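PDB 6NSI: manganese-binding protein from Chlamydia trachomatis, which binds iron, manganese and nickel ions, preferring ferrous iron, and delivers them to the membrane permease of an ABC importer. Local coordinates for residues M107-K115 with I139-D147. Residues are numbered along the deposited sequence; the frame is centred on the assembly and turned at random.
Sequences MRVWGAAVK and ILSEMEELD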
ATOM      1  N   MET A 107       8.644  -0.870  -0.897  1.00 27.03           N
ATOM      2  CA  MET A 107       9.305   0.375  -1.283  1.00 28.55           C
ATOM      3  C   MET A 107      10.153   0.228  -2.545  1.00 33.18           C
ATOM      4  O   MET A 107      10.404   1.226  -3.226  1.00 34.82           O
ATOM      5  CB  MET A 107      10.151   0.887  -0.112  1.00 27.82           C
ATOM      6  CG  MET A 107      10.796   2.272  -0.327  1.00 36.51           C
ATOM      7  SD  MET A 107       9.650   3.662  -0.544  1.00 32.58           S
ATOM      8  CE  MET A 107       8.666   3.641   0.960  1.00 30.99           C
ATOM      9  N   ARG A 108      10.590  -0.983  -2.890  1.00 27.81           N
ATOM     10  CA  ARG A 108      11.267  -1.148  -4.175  1.00 31.98           C
ATOM     11  C   ARG A 108      10.275  -1.065  -5.327  1.00 35.82           C
ATOM     12  O   ARG A 108      10.548  -0.424  -6.353  1.00 34.67           O
ATOM     13  CB  ARG A 108      12.017  -2.474  -4.223  1.00 38.88           C
ATOM     14  CG  ARG A 108      12.730  -2.708  -5.549  1.00 40.01           C
ATOM     15  CD  ARG A 108      12.974  -4.188  -5.790  1.00 48.43           C
ATOM     16  NE  ARG A 108      11.777  -4.871  -6.281  1.00 50.19           N
ATOM     17  CZ  ARG A 108      11.311  -4.777  -7.524  1.00 49.97           C
ATOM     18  NH1 ARG A 108      11.945  -4.021  -8.421  1.00 51.28           N
ATOM     19  NH2 ARG A 108      10.210  -5.440  -7.871  1.00 44.57           N
ATOM     20  N   VAL A 109       9.114  -1.707  -5.177  1.00 29.73           N
ATOM     21  CA  VAL A 109       8.095  -1.633  -6.218  1.00 33.93           C
ATOM     22  C   VAL A 109       7.576  -0.201  -6.346  1.00 31.05           C
ATOM     23  O   VAL A 109       7.470   0.333  -7.455  1.00 34.10           O
ATOM     24  CB  VAL A 109       6.967  -2.652  -5.931  1.00 31.41           C
ATOM     25  CG1 VAL A 109       5.870  -2.597  -7.005  1.00 28.98           C
ATOM     26  CG2 VAL A 109       7.541  -4.076  -5.841  1.00 31.91           C
ATOM     27  N   TRP A 110       7.284   0.463  -5.219  1.00 33.04           N
ATOM     28  CA  TRP A 110       6.773   1.828  -5.304  1.00 31.25           C
ATOM     29  C   TRP A 110       7.826   2.785  -5.856  1.00 32.99           C
ATOM     30  O   TRP A 110       7.480   3.790  -6.488  1.00 32.80           O
ATOM     31  CB  TRP A 110       6.274   2.302  -3.938  1.00 29.89           C
ATOM     32  CG  TRP A 110       5.184   3.354  -4.047  1.00 27.06           C
ATOM     33  CD1 TRP A 110       5.193   4.605  -3.493  1.00 27.70           C
ATOM     34  CD2 TRP A 110       3.931   3.239  -4.749  1.00 29.86           C
ATOM     35  NE1 TRP A 110       4.030   5.275  -3.800  1.00 33.01           N
ATOM     36  CE2 TRP A 110       3.234   4.458  -4.562  1.00 30.94           C
ATOM     37  CE3 TRP A 110       3.325   2.222  -5.501  1.00 24.59           C
ATOM     38  CZ2 TRP A 110       1.977   4.694  -5.117  1.00 24.76           C
ATOM     39  CZ3 TRP A 110       2.060   2.463  -6.049  1.00 28.32           C
ATOM     40  CH2 TRP A 110       1.409   3.685  -5.853  1.00 28.54           C
ATOM     41  N   GLY A 111       9.105   2.499  -5.634  1.00 29.05           N
ATOM     42  CA  GLY A 111      10.141   3.260  -6.318  1.00 27.98           C
ATOM     43  C   GLY A 111      10.035   3.132  -7.823  1.00 33.88           C
ATOM     44  O   GLY A 111      10.117   4.125  -8.554  1.00 39.67           O
ATOM     45  N   ALA A 112       9.848   1.901  -8.311  1.00 30.98           N
ATOM     46  CA  ALA A 112       9.583   1.704  -9.734  1.00 36.64           C
ATOM     47  C   ALA A 112       8.327   2.453 -10.173  1.00 40.89           C
ATOM     48  O   ALA A 112       8.307   3.070 -11.244  1.00 35.44           O
ATOM     49  CB  ALA A 112       9.454   0.214 -10.041  1.00 32.62           C
ATOM     50  N   ALA A 113       7.267   2.408  -9.353  1.00 37.68           N
ATOM     51  CA  ALA A 113       6.072   3.201  -9.628  1.00 31.52           C
ATOM     52  C   ALA A 113       6.416   4.680  -9.760  1.00 33.30           C
ATOM     53  O   ALA A 113       5.958   5.361 -10.684  1.00 35.33           O
ATOM     54  CB  ALA A 113       5.039   2.989  -8.515  1.00 31.43           C
ATOM     55  N   VAL A 114       7.220   5.199  -8.833  1.00 34.03           N
ATOM     56  CA  VAL A 114       7.607   6.602  -8.912  1.00 34.38           C
ATOM     57  C   VAL A 114       8.417   6.871 -10.176  1.00 42.71           C
ATOM     58  O   VAL A 114       8.293   7.947 -10.783  1.00 40.32           O
ATOM     59  CB  VAL A 114       8.356   7.002  -7.631  1.00 36.24           C
ATOM     60  CG1 VAL A 114       9.000   8.360  -7.784  1.00 36.07           C
ATOM     61  CG2 VAL A 114       7.380   7.000  -6.449  1.00 33.73           C
ATOM     62  N   LYS A 115       9.177   5.877 -10.630  1.00 34.07           N
ATOM     63  CA  LYS A 115       9.949   6.032 -11.884  1.00 41.65           C
ATOM     64  C   LYS A 115       8.968   6.272 -13.026  1.00 42.06           C
ATOM     65  O   LYS A 115       9.256   7.101 -13.860  1.00 43.07           O
ATOM     66  CB  LYS A 115      10.831   4.816 -12.163  1.00 41.18           C
ATOM     67  CG  LYS A 115      12.195   5.155 -12.740  1.00 57.11           C
ATOM     68  CD  LYS A 115      13.106   3.971 -12.876  1.00 57.84           C
ATOM     69  CE  LYS A 115      13.183   3.172 -11.598  1.00 61.17           C
ATOM     70  NZ  LYS A 115      13.906   3.900 -10.532  1.00 55.87           N
ATOM     71  N   ILE A 139      14.050  11.989  -4.846  1.00 48.07           N
ATOM     72  CA  ILE A 139      13.115  11.155  -4.091  1.00 38.32           C
ATOM     73  C   ILE A 139      13.411   9.677  -4.321  1.00 39.24           C
ATOM     74  O   ILE A 139      13.327   8.861  -3.392  1.00 43.18           O
ATOM     75  CB  ILE A 139      11.651  11.515  -4.423  1.00 41.52           C
ATOM     76  CG1 ILE A 139      10.698  10.726  -3.510  1.00 39.02           C
ATOM     77  CG2 ILE A 139      11.328  11.291  -5.891  1.00 34.95           C
ATOM     78  CD1 ILE A 139      11.098  10.805  -2.034  1.00 32.50           C
ATOM     79  N   LEU A 140      13.798   9.312  -5.547  1.00 36.87           N
ATOM     80  CA  LEU A 140      14.101   7.916  -5.847  1.00 35.49           C
ATOM     81  C   LEU A 140      15.271   7.396  -5.016  1.00 42.64           C
ATOM     82  O   LEU A 140      15.248   6.247  -4.557  1.00 40.87           O
ATOM     83  CB  LEU A 140      14.395   7.746  -7.333  1.00 36.14           C
ATOM     84  CG  LEU A 140      13.175   7.725  -8.255  1.00 42.83           C
ATOM     85  CD1 LEU A 140      13.622   7.864  -9.728  1.00 45.10           C
ATOM     86  CD2 LEU A 140      12.382   6.455  -8.020  1.00 45.46           C
ATOM     87  N   SER A 141      16.310   8.212  -4.820  1.00 44.70           N
ATOM     88  CA  SER A 141      17.427   7.752  -3.996  1.00 47.68           C
ATOM     89  C   SER A 141      17.071   7.770  -2.515  1.00 40.08           C
ATOM     90  O   SER A 141      17.609   6.973  -1.730  1.00 39.02           O
ATOM     91  CB  SER A 141      18.663   8.610  -4.253  1.00 45.40           C
ATOM     92  OG  SER A 141      18.438   9.918  -3.777  1.00 48.33           O
ATOM     93  N   GLU A 142      16.176   8.671  -2.111  1.00 38.50           N
ATOM     94  CA  GLU A 142      15.684   8.639  -0.742  1.00 41.31           C
ATOM     95  C   GLU A 142      14.857   7.379  -0.489  1.00 39.69           C
ATOM     96  O   GLU A 142      14.955   6.770   0.584  1.00 36.61           O
ATOM     97  CB  GLU A 142      14.878   9.903  -0.455  1.00 45.39           C
ATOM     98  CG  GLU A 142      15.732  11.139  -0.191  1.00 46.56           C
ATOM     99  CD  GLU A 142      14.908  12.413  -0.073  1.00 50.87           C
ATOM    100  OE1 GLU A 142      15.322  13.456  -0.622  1.00 54.00           O
ATOM    101  OE2 GLU A 142      13.834  12.377   0.559  1.00 61.98           O
ATOM    102  N   MET A 143      14.067   6.956  -1.485  1.00 41.36           N
ATOM    103  CA  MET A 143      13.247   5.753  -1.348  1.00 36.78           C
ATOM    104  C   MET A 143      14.099   4.490  -1.349  1.00 38.51           C
ATOM    105  O   MET A 143      13.762   3.517  -0.661  1.00 34.44           O
ATOM    106  CB  MET A 143      12.198   5.687  -2.467  1.00 32.67           C
ATOM    107  CG  MET A 143      11.127   6.759  -2.398  1.00 29.25           C
ATOM    108  SD  MET A 143      10.057   6.813  -3.862  1.00 34.68           S
ATOM    109  CE  MET A 143       9.046   5.350  -3.593  1.00 37.75           C
ATOM    110  N   GLU A 144      15.196   4.472  -2.110  1.00 39.47           N
ATOM    111  CA  GLU A 144      16.105   3.337  -2.028  1.00 33.54           C
ATOM    112  C   GLU A 144      16.721   3.242  -0.642  1.00 37.13           C
ATOM    113  O   GLU A 144      16.847   2.147  -0.084  1.00 36.46           O
ATOM    114  CB  GLU A 144      17.175   3.434  -3.116  1.00 42.60           C
ATOM    115  CG  GLU A 144      16.598   3.109  -4.488  1.00 50.24           C
ATOM    116  CD  GLU A 144      17.531   3.422  -5.646  1.00 64.93           C
ATOM    117  OE1 GLU A 144      18.557   4.110  -5.429  1.00 67.08           O
ATOM    118  OE2 GLU A 144      17.221   2.985  -6.781  1.00 62.24           O
ATOM    119  N   GLU A 145      17.070   4.383  -0.046  1.00 36.49           N
ATOM    120  CA  GLU A 145      17.603   4.342   1.308  1.00 40.73           C
ATOM    121  C   GLU A 145      16.531   3.906   2.302  1.00 38.63           C
ATOM    122  O   GLU A 145      16.801   3.107   3.212  1.00 32.68           O
ATOM    123  CB  GLU A 145      18.171   5.705   1.690  1.00 47.20           C
ATOM    124  CG  GLU A 145      18.911   5.690   3.007  1.00 55.54           C
ATOM    125  CD  GLU A 145      19.517   7.030   3.322  1.00 67.04           C
ATOM    126  OE1 GLU A 145      19.556   7.879   2.403  1.00 67.36           O
ATOM    127  OE2 GLU A 145      19.941   7.238   4.482  1.00 76.47           O
ATOM    128  N   LEU A 146      15.316   4.433   2.139  1.00 33.69           N
ATOM    129  CA  LEU A 146      14.165   3.989   2.919  1.00 34.88           C
ATOM    130  C   LEU A 146      13.976   2.475   2.833  1.00 32.88           C
ATOM    131  O   LEU A 146      13.719   1.811   3.844  1.00 30.83           O
ATOM    132  CB  LEU A 146      12.926   4.716   2.410  1.00 32.72           C
ATOM    133  CG  LEU A 146      11.767   5.093   3.317  1.00 43.20           C
ATOM    134  CD1 LEU A 146      12.234   5.337   4.737  1.00 36.67           C
ATOM    135  CD2 LEU A 146      11.071   6.336   2.724  1.00 35.42           C
ATOM    136  N   ASP A 147      14.116   1.913   1.628  1.00 28.70           N
ATOM    137  CA  ASP A 147      13.933   0.476   1.437  1.00 32.45           C
ATOM    138  C   ASP A 147      15.008  -0.331   2.165  1.00 36.84           C
ATOM    139  O   ASP A 147      14.702  -1.336   2.821  1.00 33.23           O
ATOM    140  CB  ASP A 147      13.918   0.159  -0.063  1.00 31.27           C
ATOM    141  CG  ASP A 147      13.777  -1.317  -0.345  1.00 38.00           C
ATOM    142  OD1 ASP A 147      12.707  -1.894  -0.023  1.00 38.85           O
ATOM    143  OD2 ASP A 147      14.743  -1.908  -0.865  1.00 40.86           O
TER
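Asp-147 OD1, beside Met-107 CB at the start of 107-115, is hydrogen-bonded to Tyr-178 OH, which also hydrogen-bonds with Met-107 N, so one hydroxyl bridges the two helices. Asp-147 OD1 itself lies 3.7 Å from Arg-108 N, too far for a direct bond, while Asp-147 OD2 makes a salt bridge with Arg-177; the carboxylate is thus held at both oxygens, and the arginine would probably favour its charged form. Beside it, Asp-147 and Met-107 run past each other in opposite directions, and Met-107 CG presses on the backbone, 3.2 Å from Met-143 O.

From there the contact is apolar. Met-107 leaves its helix with CG anti to the backbone N (chi1 -174°), then bends at the next two torsions; this curl sets Met-107 SD 3.5 Å from Met-143 CE and turns Met-107 CE toward Leu-146 CD2. The two methionines cross at nearly a right angle. Met-143 is extended until a final bend (chi3 74°), which brings Met-143 CE onto the opposing backbone, 3.5 Å from Gly-111 N, with Val-114 CG2 3.7 Å from the same methyl. At Gly-111, which has no side chain, Met-143 CE and Leu-140 CD2 lie against the bare backbone, the latter 3.3 Å from Gly-111 O. Leu-140 CD2 also meets Val-114 CG1, and Lys-115 NZ, on an exposed residue, lies 3.9 Å from Leu-140 CD2.

Over these segments the axes approach to 9.2 Å at 172°, so the consecutive helices 107-124 and 129-154 form an antiparallel helical hairpin. Helix 266-280 adds Phe-267 against Met-143 and Phe-270 against Met-107, whereas helix 9-19, which follows strand 3-6 of the parallel sheet, packs through Cys-14 on Trp-110 and Val-114.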